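Alginate lyase, family PL7 (Zobellia galactanivorans, PDB 4BE3) is an exolytic alginate lyase of family PL7 that probably cleaves the polyuronate chain of alginate by beta-elimination, working from chain ends. Local coordinates at residues Thr156-Ser164 against Pro174-Ala182. Numbering follows the deposited sequence.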
ATOM      1  N   THR A 156     -27.040  -3.939   2.747  1.00 16.74           N
ATOM      2  CA  THR A 156     -27.613  -2.819   1.993  1.00 16.95           C
ATOM      3  C   THR A 156     -27.870  -3.260   0.584  1.00 17.58           C
ATOM      4  O   THR A 156     -26.914  -3.736  -0.137  1.00 18.09           O
ATOM      5  CB  THR A 156     -26.604  -1.656   1.952  1.00 18.25           C
ATOM      6  OG1 THR A 156     -26.483  -1.120   3.281  1.00 18.94           O
ATOM      7  CG2 THR A 156     -27.120  -0.484   1.069  1.00 20.78           C
ATOM      8  N   ALA A 157     -29.098  -3.169   0.085  1.00 18.01           N
ATOM      9  CA  ALA A 157     -29.393  -3.589  -1.258  1.00 18.23           C
ATOM     10  C   ALA A 157     -28.826  -2.737  -2.385  1.00 17.66           C
ATOM     11  O   ALA A 157     -28.716  -1.465  -2.200  1.00 18.80           O
ATOM     12  CB  ALA A 157     -30.914  -3.608  -1.442  1.00 21.01           C
ATOM     13  N   VAL A 158     -28.334  -3.389  -3.436  1.00 17.74           N
ATOM     14  CA  VAL A 158     -27.940  -2.624  -4.632  1.00 18.01           C
ATOM     15  C   VAL A 158     -29.066  -2.734  -5.668  1.00 20.70           C
ATOM     16  O   VAL A 158     -29.749  -1.673  -6.012  1.00 22.09           O
ATOM     17  CB  VAL A 158     -26.584  -3.216  -5.261  1.00 18.16           C
ATOM     18  CG1 VAL A 158     -26.235  -2.363  -6.485  1.00 19.12           C
ATOM     19  CG2 VAL A 158     -25.549  -3.041  -4.121  1.00 18.59           C
ATOM     20  N   TRP A 159     -29.288  -3.921  -6.216  1.00 18.63           N
ATOM     21  CA  TRP A 159     -30.454  -4.166  -7.168  1.00 19.55           C
ATOM     22  C   TRP A 159     -31.146  -5.348  -6.516  1.00 21.90           C
ATOM     23  O   TRP A 159     -30.531  -6.387  -6.204  1.00 21.39           O
ATOM     24  CB  TRP A 159     -29.954  -4.656  -8.502  1.00 21.28           C
ATOM     25  CG  TRP A 159     -29.107  -3.545  -9.147  1.00 21.90           C
ATOM     26  CD1 TRP A 159     -29.516  -2.282  -9.553  1.00 25.30           C
ATOM     27  CD2 TRP A 159     -27.747  -3.690  -9.534  1.00 21.13           C
ATOM     28  NE1 TRP A 159     -28.436  -1.588 -10.163  1.00 23.34           N
ATOM     29  CE2 TRP A 159     -27.339  -2.431 -10.184  1.00 23.54           C
ATOM     30  CE3 TRP A 159     -26.809  -4.759  -9.380  1.00 19.29           C
ATOM     31  CZ2 TRP A 159     -26.040  -2.206 -10.619  1.00 21.99           C
ATOM     32  CZ3 TRP A 159     -25.467  -4.528  -9.887  1.00 20.75           C
ATOM     33  CH2 TRP A 159     -25.103  -3.256 -10.488  1.00 20.95           C
ATOM     34  N   GLY A 160     -32.444  -5.174  -6.175  1.00 22.50           N
ATOM     35  CA  GLY A 160     -33.111  -6.337  -5.603  1.00 20.78           C
ATOM     36  C   GLY A 160     -33.221  -6.185  -4.092  1.00 18.73           C
ATOM     37  O   GLY A 160     -33.309  -5.043  -3.562  1.00 22.07           O
ATOM     38  N   TYR A 161     -33.075  -7.309  -3.422  1.00 17.48           N
ATOM     39  CA  TYR A 161     -33.251  -7.326  -1.984  1.00 16.55           C
ATOM     40  C   TYR A 161     -31.887  -7.246  -1.252  1.00 19.69           C
ATOM     41  O   TYR A 161     -30.821  -7.425  -1.857  1.00 20.57           O
ATOM     42  CB  TYR A 161     -33.752  -8.688  -1.569  1.00 15.84           C
ATOM     43  CG  TYR A 161     -35.161  -8.975  -2.163  1.00 19.84           C
ATOM     44  CD1 TYR A 161     -36.137  -7.956  -2.208  1.00 21.56           C
ATOM     45  CD2 TYR A 161     -35.419 -10.240  -2.661  1.00 20.82           C
ATOM     46  CE1 TYR A 161     -37.462  -8.229  -2.781  1.00 22.21           C
ATOM     47  CE2 TYR A 161     -36.743 -10.544  -3.142  1.00 21.45           C
ATOM     48  CZ  TYR A 161     -37.693  -9.503  -3.132  1.00 21.27           C
ATOM     49  OH  TYR A 161     -39.004  -9.778  -3.642  1.00 25.57           O
ATOM     50  N   ASP A 162     -31.916  -6.922   0.003  1.00 18.09           N
ATOM     51  CA  ASP A 162     -30.679  -7.138   0.838  1.00 17.96           C
ATOM     52  C   ASP A 162     -30.765  -8.566   1.510  1.00 18.21           C
ATOM     53  O   ASP A 162     -31.698  -9.334   1.202  1.00 19.01           O
ATOM     54  CB  ASP A 162     -30.470  -6.015   1.880  1.00 17.24           C
ATOM     55  CG  ASP A 162     -31.575  -5.947   2.880  1.00 21.36           C
ATOM     56  OD1 ASP A 162     -32.064  -6.986   3.407  1.00 22.93           O
ATOM     57  OD2 ASP A 162     -31.986  -4.800   3.142  1.00 22.68           O
ATOM     58  N   MET A 163     -29.814  -8.929   2.374  1.00 17.96           N
ATOM     59  CA  MET A 163     -29.749 -10.303   2.750  1.00 19.10           C
ATOM     60  C   MET A 163     -30.948 -10.648   3.654  1.00 19.90           C
ATOM     61  O   MET A 163     -31.189 -11.870   3.865  1.00 20.25           O
ATOM     62  CB  MET A 163     -28.490 -10.387   3.736  1.00 20.16           C
ATOM     63  CG  MET A 163     -27.980 -11.756   3.841  1.00 24.11           C
ATOM     64  SD  MET A 163     -26.727 -11.675   5.216  1.00 23.92           S
ATOM     65  CE  MET A 163     -26.103 -13.344   4.961  1.00 25.98           C
ATOM     66  N   SER A 164     -31.628  -9.628   4.173  1.00 19.48           N
ATOM     67  CA  SER A 164     -32.648  -9.888   5.238  1.00 19.15           C
ATOM     68  C   SER A 164     -33.963 -10.440   4.644  1.00 19.23           C
ATOM     69  O   SER A 164     -34.853 -10.858   5.384  1.00 20.02           O
ATOM     70  CB  SER A 164     -32.998  -8.602   6.077  1.00 22.17           C
ATOM     71  OG  SER A 164     -33.662  -7.650   5.252  1.00 22.97           O
ATOM     72  N   PRO A 174     -39.580 -15.717  -1.177  1.00 21.55           N
ATOM     73  CA  PRO A 174     -40.263 -14.438  -1.480  1.00 22.03           C
ATOM     74  C   PRO A 174     -40.380 -14.351  -3.019  1.00 25.18           C
ATOM     75  O   PRO A 174     -39.739 -15.184  -3.768  1.00 24.45           O
ATOM     76  CB  PRO A 174     -39.270 -13.356  -1.095  1.00 22.81           C
ATOM     77  CG  PRO A 174     -38.031 -14.017  -0.624  1.00 26.69           C
ATOM     78  CD  PRO A 174     -38.155 -15.552  -0.688  1.00 19.21           C
ATOM     79  N   GLU A 175     -41.130 -13.400  -3.486  1.00 22.50           N
ATOM     80  CA  GLU A 175     -41.219 -13.320  -4.957  1.00 25.27           C
ATOM     81  C   GLU A 175     -39.875 -12.753  -5.518  1.00 25.69           C
ATOM     82  O   GLU A 175     -39.056 -12.171  -4.785  1.00 24.63           O
ATOM     83  CB  GLU A 175     -42.320 -12.439  -5.380  1.00 32.02           C
ATOM     84  CG  GLU A 175     -42.018 -11.041  -5.117  1.00 33.52           C
ATOM     85  CD  GLU A 175     -43.206 -10.105  -5.556  1.00 53.42           C
ATOM     86  OE1 GLU A 175     -44.375 -10.540  -5.608  1.00 50.02           O
ATOM     87  OE2 GLU A 175     -42.976  -8.901  -5.806  1.00 60.87           O
ATOM     88  N   GLU A 176     -39.638 -12.996  -6.757  1.00 25.05           N
ATOM     89  CA  GLU A 176     -38.321 -12.547  -7.338  1.00 25.54           C
ATOM     90  C   GLU A 176     -38.304 -11.033  -7.340  1.00 25.71           C
ATOM     91  O   GLU A 176     -39.371 -10.366  -7.542  1.00 26.42           O
ATOM     92  CB  GLU A 176     -37.984 -13.192  -8.696  1.00 33.46           C
ATOM     93  CG  GLU A 176     -38.646 -12.460  -9.747  1.00 31.84           C
ATOM     94  CD  GLU A 176     -38.325 -12.966 -11.133  1.00 43.95           C
ATOM     95  OE1 GLU A 176     -37.439 -13.731 -11.331  1.00 37.64           O
ATOM     96  OE2 GLU A 176     -39.027 -12.524 -12.076  1.00 48.76           O
ATOM     97  N   PRO A 177     -37.100 -10.441  -7.147  1.00 23.84           N
ATOM     98  CA  PRO A 177     -37.034  -9.007  -7.137  1.00 26.71           C
ATOM     99  C   PRO A 177     -37.226  -8.520  -8.572  1.00 28.48           C
ATOM    100  O   PRO A 177     -36.438  -8.901  -9.478  1.00 29.40           O
ATOM    101  CB  PRO A 177     -35.591  -8.754  -6.646  1.00 23.62           C
ATOM    102  CG  PRO A 177     -34.774  -9.982  -6.981  1.00 23.35           C
ATOM    103  CD  PRO A 177     -35.831 -11.093  -6.714  1.00 24.37           C
ATOM    104  N   GLU A 178     -38.113  -7.591  -8.749  1.00 27.76           N
ATOM    105  CA  GLU A 178     -38.360  -7.052 -10.104  1.00 32.26           C
ATOM    106  C   GLU A 178     -37.192  -6.270 -10.655  1.00 31.89           C
ATOM    107  O   GLU A 178     -36.892  -6.368 -11.861  1.00 32.94           O
ATOM    108  CB  GLU A 178     -39.620  -6.135 -10.062  1.00 40.29           C
ATOM    109  CG  GLU A 178     -39.635  -5.030 -11.130  0.50 45.50           C
ATOM    110  CD  GLU A 178     -39.891  -5.566 -12.536  0.50 48.32           C
ATOM    111  OE1 GLU A 178     -40.646  -6.549 -12.646  0.50 50.62           O
ATOM    112  OE2 GLU A 178     -39.331  -4.987 -13.514  0.50 49.89           O
ATOM    113  N   ASP A 179     -36.436  -5.630  -9.779  1.00 29.78           N
ATOM    114  CA  ASP A 179     -35.319  -4.868 -10.310  1.00 27.69           C
ATOM    115  C   ASP A 179     -33.986  -5.715 -10.220  1.00 32.00           C
ATOM    116  O   ASP A 179     -32.913  -5.144 -10.290  1.00 28.14           O
ATOM    117  CB  ASP A 179     -35.137  -3.573  -9.494  1.00 30.82           C
ATOM    118  CG  ASP A 179     -34.915  -3.834  -8.006  1.00 36.10           C
ATOM    119  OD1 ASP A 179     -35.500  -4.864  -7.457  1.00 35.68           O
ATOM    120  OD2 ASP A 179     -34.088  -3.081  -7.335  1.00 34.40           O
ATOM    121  N   GLY A 180     -34.042  -7.024 -10.095  1.00 26.12           N
ATOM    122  CA  GLY A 180     -32.746  -7.772  -9.912  1.00 22.58           C
ATOM    123  C   GLY A 180     -31.951  -8.125 -11.165  1.00 24.77           C
ATOM    124  O   GLY A 180     -32.221  -7.662 -12.292  1.00 23.54           O
ATOM    125  N   ILE A 181     -31.002  -9.033 -10.952  1.00 20.45           N
ATOM    126  CA  ILE A 181     -29.925  -9.331 -11.953  1.00 22.87           C
ATOM    127  C   ILE A 181     -30.015 -10.822 -12.177  1.00 23.38           C
ATOM    128  O   ILE A 181     -29.984 -11.580 -11.233  1.00 22.41           O
ATOM    129  CB  ILE A 181     -28.517  -8.924 -11.365  1.00 20.41           C
ATOM    130  CG1 ILE A 181     -28.505  -7.405 -11.016  1.00 22.77           C
ATOM    131  CG2 ILE A 181     -27.450  -9.396 -12.407  1.00 19.56           C
ATOM    132  CD1 ILE A 181     -28.713  -6.421 -12.193  1.00 24.34           C
ATOM    133  N   ALA A 182     -30.124 -11.239 -13.452  1.00 23.14           N
ATOM    134  CA  ALA A 182     -30.218 -12.675 -13.834  1.00 24.22           C
ATOM    135  C   ALA A 182     -28.846 -13.404 -13.724  1.00 25.98           C
ATOM    136  O   ALA A 182     -27.783 -12.769 -13.818  1.00 24.00           O
ATOM    137  CB  ALA A 182     -30.774 -12.748 -15.324  1.00 25.93           C
TER
HETATM  138  O   HOH W   1     -34.144  -2.665  -4.556  1.00 34.53           O
HETATM  139  O   HOH W   2     -40.303  -8.085  -5.057  1.00 34.05           O
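With CG of Tyr161 anti to its carbonyl carbon (chi1 -64°), the phenol ring swings across to Pro177 and the backbone of Glu175. Asp179 turns its CG between its own N and carbonyl carbon (chi1 57°), which carries the carboxylate to the backbone of Gly160. There Asp179 OD2 accepts the Gly160 N-H at 2.9 Å, met from above the carboxylate plane. A water donates both to this OD2 and to Gly160 O, so the acid holds the glycine's N directly and its O through the water. With phi at 102°, Gly160 stands where a beta carbon would jam against the preceding carbonyl and crowd Pro177 CB. The bare CA of Gly160 instead lets Pro177 CB approach to 3.6 Å. Pro177 suits the spot because its rigid ring lays CB over the Tyr161 ring in a CH-pi contact, 4.1 Å from the centroid; its O accepts from Gly180 N, closing a type I turn. In the PL7 beta-jelly roll, this contact joins the chain after strand 153-157, where Val158 and Trp159 form a classic bulge facing Val136, to the loop entering strand 181-182; both strands pair with strand 133-141. Trp159 holds its indole between Val158 CG1 on one face and Ile181 CD1 on the other, while NE1 bonds to Lys208 O. Farther out, Tyr161 OH donates to Glu175 O at 2.7 Å, from above the carbonyl plane, and accepts from a second water that also reaches Glu175 OE2. A leucine in place of Tyr161 would probably leave Glu175 O without this donor and strip Pro177 of its aromatic face.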